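Local coordinates for phosphate-specific transport system accessory protein PhoU homolog (Pseudomonas aeruginosa, PDB 4Q25) that probably takes part in regulating phosphate uptake as an all-helical, homodimeric accessory protein of the phosphate-specific transport system, at residues Ser123-Val128 with Arg175-Tyr180. Sequence-based numbering, arbitrary orientation.
Sequences SPRGYV and RELVTY
Tyr180 carries its CG anti to the backbone N (chi1 -178°), and the phenol reaches from helix 153-183 toward the loop at Pro124 and Arg125. On the loop, Arg125 bends at chi2 (70°), which carries CD above the Tyr180 ring, and again at chi3, which turns NE; the guanidinium beyond them lies against Tyr180 CD1 and CE1. CD1 of Tyr180 sits over the middle of the guanidinium, 3.6 Å from Arg125 CZ. The two planes are tilted 37° apart, so this is a slanted overlap rather than a flat stack, with Arg125 CD above the ring face near its rim. On the same side of the ring, but obliquely and out toward the hydroxyl, Pro124 CG comes to 3.6 Å from Tyr180 CE2 and 3.3 Å from Tyr180 OH. Near the guanidinium plane, at its edge, stands the Glu176 carboxylate, with OE2 4.1 Å from Arg125 NH2. That is too long for a salt bridge, though the opposite charges may still attract.

This is the turn between helix 84-120 and helix 127-149 of the PhoU helical bundle, laid against helix 153-183 close to that helix's C-terminal end. Deeper in, Leu177 CD2 meets the aliphatic root of Arg125, 3.5 Å from its CB, while the leucine also packs on Ile194 and Leu198 of helix 188-220. Gly126, the N-cap residue of helix 127-149, brings its CA to 4.1 Å from that same Leu177 CD2. No hydrogen bond joins the two segments; the turn is tied internally, by Ser123 N donating to Tyr127 OH (2.9 Å).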
ATOM      1  N   SER A 123      -7.713   1.980  25.197  1.00 34.89           N
ATOM      2  CA  SER A 123      -7.719   0.519  25.142  1.00 35.05           C
ATOM      3  C   SER A 123      -7.153   0.063  26.489  1.00 36.41           C
ATOM      4  O   SER A 123      -6.313   0.732  27.070  1.00 36.22           O
ATOM      5  CB  SER A 123      -6.830   0.030  24.007  1.00 34.48           C
ATOM      6  OG  SER A 123      -6.742  -1.374  23.916  1.00 33.98           O
ATOM      7  N   PRO A 124      -7.633  -1.060  27.011  1.00 36.78           N
ATOM      8  CA  PRO A 124      -6.980  -1.589  28.213  1.00 39.69           C
ATOM      9  C   PRO A 124      -5.690  -2.332  27.882  1.00 38.91           C
ATOM     10  O   PRO A 124      -4.941  -2.678  28.785  1.00 38.63           O
ATOM     11  CB  PRO A 124      -8.028  -2.519  28.823  1.00 39.46           C
ATOM     12  CG  PRO A 124      -8.989  -2.815  27.717  1.00 44.44           C
ATOM     13  CD  PRO A 124      -8.791  -1.846  26.589  1.00 39.06           C
ATOM     14  N   ARG A 125      -5.407  -2.520  26.589  1.00 39.97           N
ATOM     15  CA  ARG A 125      -4.193  -3.184  26.165  1.00 40.63           C
ATOM     16  C   ARG A 125      -3.599  -2.498  24.945  1.00 42.75           C
ATOM     17  O   ARG A 125      -4.324  -1.901  24.152  1.00 38.92           O
ATOM     18  CB  ARG A 125      -4.534  -4.638  25.810  1.00 46.21           C
ATOM     19  CG  ARG A 125      -3.649  -5.683  26.441  1.00 51.62           C
ATOM     20  CD  ARG A 125      -3.877  -5.811  27.936  1.00 50.83           C
ATOM     21  NE  ARG A 125      -3.711  -7.196  28.362  1.00 54.42           N
ATOM     22  CZ  ARG A 125      -4.131  -7.667  29.530  1.00 55.30           C
ATOM     23  NH1 ARG A 125      -4.720  -6.850  30.408  1.00 57.37           N
ATOM     24  NH2 ARG A 125      -3.945  -8.952  29.823  1.00 51.90           N
ATOM     25  N   GLY A 126      -2.268  -2.576  24.808  1.00 43.04           N
ATOM     26  CA  GLY A 126      -1.589  -2.332  23.534  1.00 40.01           C
ATOM     27  C   GLY A 126      -0.691  -1.110  23.392  1.00 37.61           C
ATOM     28  O   GLY A 126      -0.011  -0.967  22.396  1.00 35.26           O
ATOM     29  N   TYR A 127      -0.691  -0.222  24.363  1.00 34.18           N
ATOM     30  CA  TYR A 127       0.040   1.022  24.208  1.00 34.50           C
ATOM     31  C   TYR A 127       1.558   0.839  24.223  1.00 35.79           C
ATOM     32  O   TYR A 127       2.298   1.531  23.470  1.00 33.12           O
ATOM     33  CB  TYR A 127      -0.420   2.051  25.259  1.00 31.82           C
ATOM     34  CG  TYR A 127      -1.814   2.538  24.988  1.00 34.81           C
ATOM     35  CD1 TYR A 127      -2.051   3.510  24.020  1.00 32.63           C
ATOM     36  CD2 TYR A 127      -2.907   2.011  25.660  1.00 35.56           C
ATOM     37  CE1 TYR A 127      -3.326   3.947  23.736  1.00 32.44           C
ATOM     38  CE2 TYR A 127      -4.188   2.459  25.388  1.00 35.52           C
ATOM     39  CZ  TYR A 127      -4.399   3.417  24.417  1.00 34.15           C
ATOM     40  OH  TYR A 127      -5.687   3.857  24.163  1.00 31.15           O
ATOM     41  N   VAL A 128       2.045  -0.061  25.075  1.00 35.84           N
ATOM     42  CA  VAL A 128       3.482  -0.295  25.144  1.00 36.25           C
ATOM     43  C   VAL A 128       3.909  -0.899  23.833  1.00 33.35           C
ATOM     44  O   VAL A 128       4.938  -0.542  23.318  1.00 32.59           O
ATOM     45  CB  VAL A 128       3.927  -1.134  26.357  1.00 43.10           C
ATOM     46  CG1 VAL A 128       3.350  -2.543  26.324  1.00 47.19           C
ATOM     47  CG2 VAL A 128       5.441  -1.228  26.398  1.00 46.81           C
ATOM     48  N   ARG A 175      -1.718 -11.566  18.878  1.00 49.34           N
ATOM     49  CA  ARG A 175      -2.107 -12.700  19.732  1.00 53.93           C
ATOM     50  C   ARG A 175      -2.610 -12.169  21.039  1.00 48.18           C
ATOM     51  O   ARG A 175      -3.720 -12.469  21.449  1.00 45.91           O
ATOM     52  CB  ARG A 175      -0.908 -13.638  20.044  1.00 61.24           C
ATOM     53  CG  ARG A 175      -0.322 -14.423  18.865  1.00 70.13           C
ATOM     54  CD  ARG A 175       0.848 -15.383  19.253  1.00 75.19           C
ATOM     55  NE  ARG A 175       1.497 -16.117  18.131  1.00 75.56           N
ATOM     56  CZ  ARG A 175       2.587 -16.903  18.219  1.00 76.28           C
ATOM     57  NH1 ARG A 175       3.202 -17.108  19.383  1.00 74.23           N
ATOM     58  NH2 ARG A 175       3.061 -17.512  17.133  1.00 69.08           N
ATOM     59  N   GLU A 176      -1.772 -11.375  21.701  1.00 48.21           N
ATOM     60  CA  GLU A 176      -2.129 -10.780  22.999  1.00 45.25           C
ATOM     61  C   GLU A 176      -3.500 -10.095  22.913  1.00 45.22           C
ATOM     62  O   GLU A 176      -4.394 -10.332  23.736  1.00 43.62           O
ATOM     63  CB  GLU A 176      -1.055  -9.767  23.405  1.00 49.06           C
ATOM     64  CG  GLU A 176      -1.183  -9.243  24.821  1.00 50.44           C
ATOM     65  CD  GLU A 176      -0.827 -10.308  25.831  1.00 54.04           C
ATOM     66  OE1 GLU A 176       0.165 -11.042  25.600  1.00 50.88           O
ATOM     67  OE2 GLU A 176      -1.534 -10.404  26.854  1.00 52.28           O
ATOM     68  N   LEU A 177      -3.667  -9.282  21.871  1.00 43.00           N
ATOM     69  CA  LEU A 177      -4.848  -8.438  21.729  1.00 43.39           C
ATOM     70  C   LEU A 177      -6.101  -9.194  21.318  1.00 39.39           C
ATOM     71  O   LEU A 177      -7.173  -8.939  21.866  1.00 40.75           O
ATOM     72  CB  LEU A 177      -4.554  -7.272  20.786  1.00 42.34           C
ATOM     73  CG  LEU A 177      -3.447  -6.344  21.308  1.00 43.30           C
ATOM     74  CD1 LEU A 177      -2.951  -5.396  20.233  1.00 41.45           C
ATOM     75  CD2 LEU A 177      -3.942  -5.551  22.494  1.00 45.23           C
ATOM     76  N   VAL A 178      -5.999 -10.127  20.384  1.00 42.31           N
ATOM     77  CA  VAL A 178      -7.175 -10.950  20.028  1.00 43.59           C
ATOM     78  C   VAL A 178      -7.666 -11.749  21.267  1.00 48.85           C
ATOM     79  O   VAL A 178      -8.826 -11.638  21.662  1.00 44.71           O
ATOM     80  CB  VAL A 178      -6.918 -11.857  18.803  1.00 45.53           C
ATOM     81  CG1 VAL A 178      -8.058 -12.855  18.579  1.00 43.77           C
ATOM     82  CG2 VAL A 178      -6.766 -11.007  17.546  1.00 46.26           C
ATOM     83  N   THR A 179      -6.769 -12.473  21.936  1.00 49.44           N
ATOM     84  CA  THR A 179      -7.178 -13.297  23.085  1.00 46.59           C
ATOM     85  C   THR A 179      -7.757 -12.393  24.162  1.00 45.91           C
ATOM     86  O   THR A 179      -8.736 -12.749  24.830  1.00 44.88           O
ATOM     87  CB  THR A 179      -6.029 -14.181  23.642  1.00 47.22           C
ATOM     88  OG1 THR A 179      -4.958 -13.362  24.085  1.00 55.47           O
ATOM     89  CG2 THR A 179      -5.463 -15.106  22.547  1.00 46.38           C
ATOM     90  N   TYR A 180      -7.204 -11.186  24.300  1.00 44.59           N
ATOM     91  CA  TYR A 180      -7.782 -10.235  25.245  1.00 42.01           C
ATOM     92  C   TYR A 180      -9.199  -9.783  24.861  1.00 43.42           C
ATOM     93  O   TYR A 180     -10.065  -9.679  25.732  1.00 40.57           O
ATOM     94  CB  TYR A 180      -6.899  -9.022  25.471  1.00 40.22           C
ATOM     95  CG  TYR A 180      -7.525  -8.128  26.486  1.00 43.40           C
ATOM     96  CD1 TYR A 180      -7.289  -8.304  27.842  1.00 45.17           C
ATOM     97  CD2 TYR A 180      -8.397  -7.125  26.103  1.00 45.56           C
ATOM     98  CE1 TYR A 180      -7.875  -7.484  28.785  1.00 42.66           C
ATOM     99  CE2 TYR A 180      -9.006  -6.335  27.044  1.00 47.91           C
ATOM    100  CZ  TYR A 180      -8.746  -6.523  28.378  1.00 45.37           C
ATOM    101  OH  TYR A 180      -9.369  -5.702  29.283  1.00 56.07           O
TER